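Long-range contacts in aq_2013 protein (Aquifex aeolicus, PDB 2P6C), which is of unknown function, belongs to the uncharacterised UPF0047 (YjbQ) family and is found here as an assembly of three copies: residues A[14-19]-A[62-67]; A[40-45]-A[96-101]; A[48-53]-A[115-120]. All blocks are in the same frame, centred on the assembly; numbering follows the deposited sequence.

Interaction 1 of 3, residues A[14-19]-A[62-67]; sequences KRRELI and DIWEWL. With PO4 (phosphate ion), chain D.
Arg-16 and Trp-64 form the nearest backbone pair, with CA atoms 9.0 Å apart, where strand 17-19 runs at 136° to helix 62-67 and their axes approach to 11.0 Å. Side chains bridge this gap, chiefly the indole of Trp-64. Its CG lies anti to the carbonyl carbon (chi1 -73°), and the far end of the six-membered ring meets the other backbone. Arg-16 CB sits 3.7 Å from Trp-64 CZ3, and CG and CD of the arginine come near the same carbon. The two side chains slide past each other in opposite directions. Their flat groups are turned by 13°, yet the guanidinium lies beyond the ring, so only the aliphatic part of Arg-16 touches it. Its NH2 makes salt bridges to Glu-68 and Asp-88. Trp-64 CH2 also comes within 3.7 Å of Glu-17 N. At the pyrrole end, Leu-18 CD2 is 4.1 Å from Trp-64 NE1. The same methyl meets Ile-63 CD1 at 3.9 Å, the two side chains crossing at about a right angle. An alanine in place of Trp-64 would probably open a gap between strand and helix and leave Arg-16 CB and Leu-18 without their indole partner.

A phosphate ion, probably from the crystallisation liquor, binds the loop before the strand. Its O3 accepts from Arg-15 N at 3.0 Å and from Arg-15 NE at 2.7 Å; the bonds from NH2 are weak.

Strand 17-20 is an outer strand, within this chain, of the three-stranded sheet, and Leu-18 also packs on Phe-118 and Ala-120 of strand 116-121. From the helix, Leu-67 reaches helix 87-96, while Trp-66 NE1 bonds to Leu-70 O of the second subunit.

Interaction 2 of 3, residues A[40-45]-A[96-101]; sequences LVSSMH and THLQVV. With PO4 (phosphate ion), chain C.
Val-41 and Val-100 are an antiparallel hydrogen-bonded pair joining strands 37-43 and 99-104 at one side of the four-stranded sheet. Val-41 N donates to Val-100 O at 3.0 Å, and Val-100 N returns the bond to Val-41 O. At the last residue of strand 37-43, Ser-43 N donates to Leu-98 O at 3.1 Å; Leu-98 itself lies just before strand 99-104. That oxygen also takes a bond from Val-50 of strand 48-53.

Ser-42 and Gln-99 form the neighbouring non-hydrogen-bonded pair. Gln-99 CG lies between its backbone N and carbonyl carbon (chi1 73°). From there the extended chain brings NE2 to Ser-42 OG, 3.1 Å away and in the amide plane. Gln-99 OE1 accepts from Val-101 N of the third subunit, so this one amide serves both the strand pair and the trimer contact. On the same face of this antiparallel sheet, Leu-40 CD1 touches Gln-99 CD at 3.8 Å and Val-101 CG2 at 3.9 Å.

Where strand 37-43 ends, His-45 N donates to Ser-43 OG at 3.1 Å, an ST turn. Ser-43 OG also hydrogen-bonds to Ser-48 OG. His-45 NE2 bonds to Arg-129 N. His-45 ND1 donates to O2 of a phosphate ion, probably from the crystallisation liquor, at 2.9 Å; Thr-47 OG1 and Arg-126 NH1 bind the same ion.

Interaction 3 of 3, residues A[48-53]-A[115-120]; sequences SSVIIQ and QEIFYA
Tyr-119 OH lies between Ser-48 OG, 2.9 Å away and within hydrogen-bonding distance, and Glu-121 OE1, to which it is hydrogen-bonded. Ser-48 OG in turn bonds to Ser-43 OG, so four polar side chains line up at this end of the contact. Strands 48-53 and 116-120 are antiparallel neighbours in the three-stranded sheet, with 116-121 in the middle and 17-20 beyond it.

Three hydrogen-bonded pairs hold them: Ser-49 with Ala-120, Ile-51 with Phe-118, and Gln-53 with Glu-116. Phe-118 N donates to Ile-51 O at 2.8 Å in a nearly straight bond (178°). The bonds of the Gln-53 pair are more bent.

On one face, Val-50 CG1 presses on Ile-117 CG2 at 3.5 Å. Val-50 and Ile-117 also reach strand 99-104, so this face packs against the four-stranded sheet. Ile-52 lies on the same face, and its CG2 meets Gln-115 CG at 3.7 Å.

On the opposite face, Ile-51 CD1 lies 4.1 Å from Ala-120 CB. The Phe-118 ring touches Gln-53 CB through CE1, at 3.9 Å, and also meets the ring of His-60. The Gln-53 chain is bent at chi2 (-70°), which turns CD back; NE2 donates to Ile-52 O at 2.8 Å.

Interaction 3 lies near the middle of the chain, with its centre about 8 Å from that of interaction 2 and about 11 Å from that of interaction 1; the centres of interactions 1 and 2 are about 16 Å apart. Along the sequence the segments interleave as 14-19, 40-45, 48-53, 62-67, 96-101 and 115-120, so each contact crosses the other two. Interactions 1 and 3 share the three-stranded sheet through the neighbouring strands 17-20 and 116-121. Interaction 2 belongs to the four-stranded sheet, joined to strand 48-53 by backbone bonding. Interaction 1 adds helix 57-70. All three touch the second subunit, so residues far apart in sequence come together beside that interface.

Interaction 1 of 3, residues A[14-19]-A[62-67]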
loop_
_atom_site.group_PDB
_atom_site.type_symbol
_atom_site.label_atom_id
_atom_site.label_comp_id
_atom_site.label_asym_id
_atom_site.label_seq_id
_atom_site.Cartn_x
_atom_site.Cartn_y
_atom_site.Cartn_z
ATOM N N LYS A 14 0.712 11.999 22.772
ATOM C CA LYS A 14 1.335 12.993 21.886
ATOM C C LYS A 14 0.640 13.111 20.558
ATOM O O LYS A 14 0.026 12.168 20.075
ATOM C CB LYS A 14 2.747 12.573 21.568
ATOM C CG LYS A 14 3.736 12.850 22.691
ATOM C CD LYS A 14 4.679 11.677 22.881
ATOM C CE LYS A 14 6.060 11.952 22.292
ATOM N NZ LYS A 14 6.895 10.787 22.502
ATOM N N ARG A 15 0.823 14.224 19.858
ATOM C CA ARG A 15 0.287 14.375 18.509
ATOM C C ARG A 15 0.855 13.321 17.552
ATOM O O ARG A 15 0.156 12.761 16.717
ATOM C CB ARG A 15 0.632 15.783 18.011
ATOM C CG ARG A 15 -0.582 16.716 18.013
ATOM C CD ARG A 15 -0.182 18.197 18.077
ATOM N NE ARG A 15 0.839 18.417 19.107
ATOM C CZ ARG A 15 1.525 19.576 19.067
ATOM N NH1 ARG A 15 1.260 20.475 18.136
ATOM N NH2 ARG A 15 2.489 19.806 19.962
ATOM N N ARG A 16 2.155 13.059 17.669
ATOM C CA ARG A 16 2.849 12.080 16.829
ATOM C C ARG A 16 3.443 10.998 17.710
ATOM O O ARG A 16 4.116 11.292 18.699
ATOM C CB ARG A 16 3.984 12.738 16.045
ATOM C CG ARG A 16 3.539 13.794 15.051
ATOM C CD ARG A 16 4.741 14.523 14.463
ATOM N NE ARG A 16 4.340 15.561 13.520
ATOM C CZ ARG A 16 5.153 16.507 13.069
ATOM N NH1 ARG A 16 6.418 16.547 13.475
ATOM N NH2 ARG A 16 4.702 17.427 12.222
ATOM N N GLU A 17 3.224 9.744 17.342
ATOM C CA GLU A 17 3.740 8.647 18.143
ATOM C C GLU A 17 3.712 7.340 17.367
ATOM O O GLU A 17 2.896 7.155 16.466
ATOM C CB GLU A 17 2.892 8.513 19.405
ATOM C CG GLU A 17 3.607 7.912 20.594
ATOM C CD GLU A 17 2.778 8.019 21.863
ATOM O OE1 GLU A 17 2.097 9.053 22.038
ATOM O OE2 GLU A 17 2.813 7.083 22.691
ATOM N N LEU A 18 4.615 6.437 17.728
ATOM C CA LEU A 18 4.838 5.120 17.175
ATOM C C LEU A 18 4.306 4.132 18.182
ATOM O O LEU A 18 4.827 3.984 19.280
ATOM C CB LEU A 18 6.356 4.909 16.959
ATOM C CG LEU A 18 6.722 4.051 15.721
ATOM C CD1 LEU A 18 5.662 4.130 14.620
ATOM C CD2 LEU A 18 8.040 4.477 15.077
ATOM N N ILE A 19 3.275 3.337 17.922
ATOM C CA ILE A 19 2.785 2.362 18.897
ATOM C C ILE A 19 2.840 0.928 18.388
ATOM O O ILE A 19 2.265 0.620 17.345
ATOM C CB ILE A 19 1.309 2.635 19.265
ATOM C CG1 ILE A 19 1.118 4.099 19.656
ATOM C CG2 ILE A 19 0.894 1.732 20.431
ATOM C CD1 ILE A 19 1.778 4.455 20.962
ATOM N N ASP A 62 14.968 8.261 12.370
ATOM C CA ASP A 62 15.149 8.611 10.962
ATOM C C ASP A 62 13.804 8.791 10.249
ATOM O O ASP A 62 13.637 9.645 9.395
ATOM C CB ASP A 62 15.972 7.528 10.238
ATOM C CG ASP A 62 17.410 7.457 10.755
ATOM O OD1 ASP A 62 17.993 8.513 11.023
ATOM O OD2 ASP A 62 17.941 6.349 10.842
ATOM N N ILE A 63 12.818 7.942 10.583
ATOM C CA ILE A 63 11.535 8.024 9.824
ATOM C C ILE A 63 10.801 9.337 10.214
ATOM O O ILE A 63 10.148 9.978 9.402
ATOM C CB ILE A 63 10.654 6.725 9.884
ATOM C CG1 ILE A 63 10.376 6.251 11.319
ATOM C CG2 ILE A 63 11.351 5.530 9.156
ATOM C CD1 ILE A 63 9.013 5.579 11.498
ATOM N N TRP A 64 10.844 9.709 11.491
ATOM C CA TRP A 64 10.194 10.967 11.800
ATOM C C TRP A 64 10.876 12.130 11.074
ATOM O O TRP A 64 10.214 12.998 10.517
ATOM C CB TRP A 64 10.220 11.188 13.304
ATOM C CG TRP A 64 9.261 10.272 13.967
ATOM C CD1 TRP A 64 9.581 9.186 14.793
ATOM C CD2 TRP A 64 7.817 10.305 13.871
ATOM N NE1 TRP A 64 8.483 8.523 15.235
ATOM C CE2 TRP A 64 7.332 9.217 14.655
ATOM C CE3 TRP A 64 6.920 11.114 13.215
ATOM C CZ2 TRP A 64 5.976 8.983 14.763
ATOM C CZ3 TRP A 64 5.560 10.876 13.325
ATOM C CH2 TRP A 64 5.087 9.800 14.101
ATOM N N GLU A 65 12.207 12.138 11.075
ATOM C CA GLU A 65 12.944 13.209 10.416
ATOM C C GLU A 65 12.653 13.225 8.888
ATOM O O GLU A 65 12.432 14.265 8.282
ATOM C CB GLU A 65 14.459 13.053 10.762
ATOM C CG GLU A 65 14.757 13.189 12.287
ATOM C CD GLU A 65 16.257 13.066 12.636
ATOM O OE1 GLU A 65 16.984 12.442 11.875
ATOM O OE2 GLU A 65 16.665 13.609 13.660
ATOM N N TRP A 66 12.609 12.017 8.224
ATOM C CA TRP A 66 12.300 11.887 6.786
ATOM C C TRP A 66 10.861 12.326 6.465
ATOM O O TRP A 66 10.588 13.064 5.523
ATOM C CB TRP A 66 12.478 10.414 6.406
ATOM C CG TRP A 66 12.197 10.139 4.972
ATOM C CD1 TRP A 66 12.999 10.505 3.878
ATOM C CD2 TRP A 66 11.132 9.313 4.440
ATOM N NE1 TRP A 66 12.545 10.001 2.703
ATOM C CE2 TRP A 66 11.341 9.234 3.033
ATOM C CE3 TRP A 66 10.051 8.668 5.000
ATOM C CZ2 TRP A 66 10.472 8.511 2.240
ATOM C CZ3 TRP A 66 9.182 7.944 4.202
ATOM C CH2 TRP A 66 9.394 7.870 2.812
ATOM N N LEU A 67 9.916 11.831 7.301
ATOM C CA LEU A 67 8.526 12.297 7.198
ATOM C C LEU A 67 8.408 13.847 7.276
ATOM O O LEU A 67 7.744 14.486 6.470
ATOM C CB LEU A 67 7.704 11.621 8.316
ATOM C CG LEU A 67 7.444 10.112 8.089
ATOM C CD1 LEU A 67 6.512 9.514 9.143
ATOM C CD2 LEU A 67 6.800 9.821 6.732
HETATM P P PO4 D . 2.606 16.813 22.048
HETATM O O1 PO4 D . 1.602 17.634 22.771
HETATM O O2 PO4 D . 2.778 15.618 22.802
HETATM O O3 PO4 D . 2.170 16.729 20.697
HETATM O O4 PO4 D . 3.956 17.578 22.045
#

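Interaction 2 of 3, residues A[40-45]-A[96-101]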
loop_
_atom_site.group_PDB
_atom_site.type_symbol
_atom_site.label_atom_id
_atom_site.label_comp_id
_atom_site.label_asym_id
_atom_site.label_seq_id
_atom_site.Cartn_x
_atom_site.Cartn_y
_atom_site.Cartn_z
ATOM N N LEU A 40 -5.926 -8.046 7.278
ATOM C CA LEU A 40 -5.813 -6.621 6.974
ATOM C C LEU A 40 -5.777 -5.808 8.272
ATOM O O LEU A 40 -6.588 -6.028 9.175
ATOM C CB LEU A 40 -7.011 -6.158 6.130
ATOM C CG LEU A 40 -7.241 -4.644 5.970
ATOM C CD1 LEU A 40 -6.147 -4.008 5.100
ATOM C CD2 LEU A 40 -8.604 -4.414 5.338
ATOM N N VAL A 41 -4.835 -4.870 8.355
ATOM C CA VAL A 41 -4.698 -4.000 9.521
ATOM C C VAL A 41 -4.605 -2.610 8.930
ATOM O O VAL A 41 -3.620 -2.252 8.286
ATOM C CB VAL A 41 -3.438 -4.333 10.310
ATOM C CG1 VAL A 41 -3.436 -3.575 11.622
ATOM C CG2 VAL A 41 -3.362 -5.837 10.544
ATOM N N SER A 42 -5.645 -1.823 9.157
ATOM C CA SER A 42 -5.729 -0.513 8.550
ATOM C C SER A 42 -6.224 0.591 9.470
ATOM O O SER A 42 -7.121 0.381 10.292
ATOM C CB SER A 42 -6.675 -0.625 7.348
ATOM O OG SER A 42 -6.719 0.565 6.594
ATOM N N SER A 43 -5.640 1.774 9.326
ATOM C CA SER A 43 -6.120 2.924 10.065
ATOM C C SER A 43 -7.419 3.397 9.473
ATOM O O SER A 43 -7.586 3.454 8.269
ATOM C CB SER A 43 -5.099 4.053 9.948
ATOM O OG SER A 43 -5.679 5.241 10.504
ATOM N N MET A 44 -8.354 3.732 10.370
ATOM C CA MET A 44 -9.644 4.238 9.893
ATOM C C MET A 44 -9.637 5.764 9.749
ATOM O O MET A 44 -10.658 6.373 9.465
ATOM C CB MET A 44 -10.729 3.787 10.865
ATOM C CG MET A 44 -10.750 2.260 11.031
ATOM S SD MET A 44 -12.310 1.631 11.706
ATOM C CE MET A 44 -13.346 1.768 10.239
ATOM N N HIS A 45 -8.464 6.363 9.918
ATOM C CA HIS A 45 -8.335 7.807 9.824
ATOM C C HIS A 45 -7.308 8.220 8.771
ATOM O O HIS A 45 -6.431 7.446 8.391
ATOM C CB HIS A 45 -7.959 8.372 11.206
ATOM C CG HIS A 45 -8.917 7.975 12.285
ATOM N ND1 HIS A 45 -9.937 8.799 12.707
ATOM C CD2 HIS A 45 -9.096 6.795 12.928
ATOM C CE1 HIS A 45 -10.708 8.145 13.557
ATOM N NE2 HIS A 45 -10.220 6.926 13.708
ATOM N N THR A 96 3.106 7.117 3.854
ATOM C CA THR A 96 3.322 5.833 4.513
ATOM C C THR A 96 2.292 4.776 4.157
ATOM O O THR A 96 2.514 3.593 4.394
ATOM C CB THR A 96 3.297 5.970 6.061
ATOM O OG1 THR A 96 2.072 6.592 6.470
ATOM C CG2 THR A 96 4.468 6.789 6.554
ATOM N N HIS A 97 1.171 5.205 3.595
ATOM C CA HIS A 97 0.059 4.314 3.252
ATOM C C HIS A 97 -0.675 3.896 4.523
ATOM O O HIS A 97 -0.065 3.426 5.483
ATOM C CB HIS A 97 0.518 3.060 2.515
ATOM C CG HIS A 97 -0.583 2.403 1.736
ATOM N ND1 HIS A 97 -1.395 3.109 0.873
ATOM C CD2 HIS A 97 -1.006 1.117 1.683
ATOM C CE1 HIS A 97 -2.269 2.286 0.322
ATOM N NE2 HIS A 97 -2.055 1.071 0.797
ATOM N N LEU A 98 -1.993 4.033 4.506
ATOM C CA LEU A 98 -2.857 3.775 5.689
ATOM C C LEU A 98 -2.867 2.307 6.207
ATOM O O LEU A 98 -3.218 2.025 7.346
ATOM C CB LEU A 98 -4.284 4.218 5.356
ATOM C CG LEU A 98 -5.116 3.113 4.694
ATOM C CD1 LEU A 98 -6.617 3.403 4.756
ATOM C CD2 LEU A 98 -4.778 2.927 3.215
ATOM N N GLN A 99 -2.475 1.324 5.401
ATOM C CA GLN A 99 -2.627 -0.066 5.814
ATOM C C GLN A 99 -1.564 -1.075 5.361
ATOM O O GLN A 99 -0.645 -0.764 4.605
ATOM C CB GLN A 99 -3.974 -0.555 5.272
ATOM C CG GLN A 99 -3.915 -0.763 3.741
ATOM C CD GLN A 99 -5.269 -0.899 3.045
ATOM O OE1 GLN A 99 -5.340 -1.382 1.910
ATOM N NE2 GLN A 99 -6.339 -0.459 3.706
ATOM N N VAL A 100 -1.749 -2.308 5.827
ATOM C CA VAL A 100 -0.872 -3.497 5.492
ATOM C C VAL A 100 -1.773 -4.693 5.499
ATOM O O VAL A 100 -2.778 -4.742 6.196
ATOM C CB VAL A 100 0.428 -3.801 6.407
ATOM C CG1 VAL A 100 1.413 -2.638 6.315
ATOM C CG2 VAL A 100 0.009 -3.984 7.854
ATOM N N VAL A 101 -1.402 -5.686 4.694
ATOM C CA VAL A 101 -2.097 -6.952 4.639
ATOM C C VAL A 101 -1.101 -8.026 4.924
ATOM O O VAL A 101 -0.057 -8.125 4.292
ATOM C CB VAL A 101 -2.661 -7.183 3.235
ATOM C CG1 VAL A 101 -3.355 -8.542 3.169
ATOM C CG2 VAL A 101 -3.659 -6.094 2.890
HETATM P P PO4 C . -9.498 12.451 11.688
HETATM O O1 PO4 C . -10.618 13.425 11.729
HETATM O O2 PO4 C . -9.566 11.700 12.897
HETATM O O3 PO4 C . -9.587 11.776 10.441
HETATM O O4 PO4 C . -8.161 13.240 11.685
#

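Interaction 3 of 3, residues A[48-53]-A[115-120]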
loop_
_atom_site.group_PDB
_atom_site.type_symbol
_atom_site.label_atom_id
_atom_site.label_comp_id
_atom_site.label_asym_id
_atom_site.label_seq_id
_atom_site.Cartn_x
_atom_site.Cartn_y
_atom_site.Cartn_z
ATOM N N SER A 48 -3.322 9.142 10.385
ATOM C CA SER A 48 -2.597 8.072 11.038
ATOM C C SER A 48 -2.548 6.891 10.076
ATOM O O SER A 48 -3.407 6.756 9.196
ATOM C CB SER A 48 -3.299 7.670 12.341
ATOM O OG SER A 48 -4.595 7.138 12.111
ATOM N N SER A 49 -1.544 6.036 10.248
ATOM C CA SER A 49 -1.383 4.836 9.401
ATOM C C SER A 49 -0.889 3.620 10.209
ATOM O O SER A 49 -0.258 3.764 11.256
ATOM C CB SER A 49 -0.353 5.147 8.287
ATOM O OG SER A 49 -0.833 6.181 7.414
ATOM N N VAL A 50 -1.299 2.387 9.732
ATOM C CA VAL A 50 -0.615 1.131 10.085
ATOM C C VAL A 50 0.446 0.861 9.054
ATOM O O VAL A 50 0.223 0.827 7.848
ATOM C CB VAL A 50 -1.589 -0.056 10.119
ATOM C CG1 VAL A 50 -0.825 -1.354 10.471
ATOM C CG2 VAL A 50 -2.666 0.162 11.160
ATOM N N ILE A 51 1.670 0.755 9.616
ATOM C CA ILE A 51 2.931 0.561 8.850
ATOM C C ILE A 51 3.643 -0.647 9.457
ATOM O O ILE A 51 3.440 -1.005 10.611
ATOM C CB ILE A 51 3.882 1.856 8.749
ATOM C CG1 ILE A 51 4.396 2.224 10.143
ATOM C CG2 ILE A 51 3.074 3.056 8.221
ATOM C CD1 ILE A 51 5.536 3.243 10.098
ATOM N N ILE A 52 4.545 -1.202 8.661
ATOM C CA ILE A 52 5.468 -2.228 9.102
ATOM C C ILE A 52 6.860 -1.685 8.988
ATOM O O ILE A 52 7.311 -1.275 7.925
ATOM C CB ILE A 52 5.346 -3.477 8.213
ATOM C CG1 ILE A 52 4.073 -4.248 8.577
ATOM C CG2 ILE A 52 6.543 -4.412 8.458
ATOM C CD1 ILE A 52 3.775 -5.386 7.600
ATOM N N GLN A 53 7.506 -1.564 10.148
ATOM C CA GLN A 53 8.882 -1.135 10.297
ATOM C C GLN A 53 9.609 -2.168 11.117
ATOM O O GLN A 53 9.083 -3.206 11.412
ATOM C CB GLN A 53 8.906 0.135 11.098
ATOM C CG GLN A 53 8.310 1.262 10.296
ATOM C CD GLN A 53 9.239 1.620 9.163
ATOM O OE1 GLN A 53 10.108 2.472 9.266
ATOM N NE2 GLN A 53 8.951 0.998 8.003
ATOM N N GLN A 115 10.259 -7.762 10.954
ATOM C CA GLN A 115 8.994 -7.035 10.776
ATOM C C GLN A 115 8.222 -6.840 12.099
ATOM O O GLN A 115 8.052 -7.759 12.890
ATOM C CB GLN A 115 8.131 -7.805 9.767
ATOM C CG GLN A 115 8.547 -7.548 8.314
ATOM C CD GLN A 115 7.596 -8.257 7.371
ATOM O OE1 GLN A 115 7.088 -9.335 7.627
ATOM N NE2 GLN A 115 7.366 -7.584 6.225
ATOM N N GLU A 116 7.724 -5.631 12.311
ATOM C CA GLU A 116 6.910 -5.302 13.474
ATOM C C GLU A 116 5.819 -4.371 12.953
ATOM O O GLU A 116 6.089 -3.493 12.140
ATOM C CB GLU A 116 7.750 -4.585 14.534
ATOM C CG GLU A 116 6.941 -3.981 15.691
ATOM C CD GLU A 116 6.503 -5.009 16.720
ATOM O OE1 GLU A 116 6.921 -6.183 16.619
ATOM O OE2 GLU A 116 5.743 -4.637 17.643
ATOM N N ILE A 117 4.590 -4.570 13.407
ATOM C CA ILE A 117 3.478 -3.728 12.973
ATOM C C ILE A 117 3.315 -2.558 13.937
ATOM O O ILE A 117 3.268 -2.751 15.150
ATOM C CB ILE A 117 2.148 -4.514 12.961
ATOM C CG1 ILE A 117 2.297 -5.788 12.130
ATOM C CG2 ILE A 117 1.029 -3.640 12.392
ATOM C CD1 ILE A 117 1.077 -6.689 12.196
ATOM N N PHE A 118 3.227 -1.344 13.406
ATOM C CA PHE A 118 3.048 -0.177 14.262
ATOM C C PHE A 118 1.844 0.635 13.856
ATOM O O PHE A 118 1.430 0.618 12.697
ATOM C CB PHE A 118 4.244 0.777 14.181
ATOM C CG PHE A 118 5.505 0.246 14.777
ATOM C CD1 PHE A 118 6.354 -0.561 14.033
ATOM C CD2 PHE A 118 5.882 0.609 16.072
ATOM C CE1 PHE A 118 7.565 -0.998 14.565
ATOM C CE2 PHE A 118 7.080 0.180 16.611
ATOM C CZ PHE A 118 7.932 -0.627 15.858
ATOM N N TYR A 119 1.280 1.341 14.827
ATOM C CA TYR A 119 0.234 2.308 14.561
ATOM C C TYR A 119 0.974 3.602 14.618
ATOM O O TYR A 119 1.509 3.962 15.658
ATOM C CB TYR A 119 -0.843 2.306 15.675
ATOM C CG TYR A 119 -1.823 3.455 15.508
ATOM C CD1 TYR A 119 -2.612 3.550 14.352
ATOM C CD2 TYR A 119 -1.967 4.440 16.494
ATOM C CE1 TYR A 119 -3.513 4.603 14.189
ATOM C CE2 TYR A 119 -2.867 5.494 16.329
ATOM C CZ TYR A 119 -3.632 5.578 15.174
ATOM O OH TYR A 119 -4.494 6.645 14.979
ATOM N N ALA A 120 1.101 4.238 13.465
ATOM C CA ALA A 120 1.845 5.475 13.429
ATOM C C ALA A 120 0.889 6.680 13.471
ATOM O O ALA A 120 0.198 7.007 12.509
ATOM C CB ALA A 120 2.714 5.447 12.169
#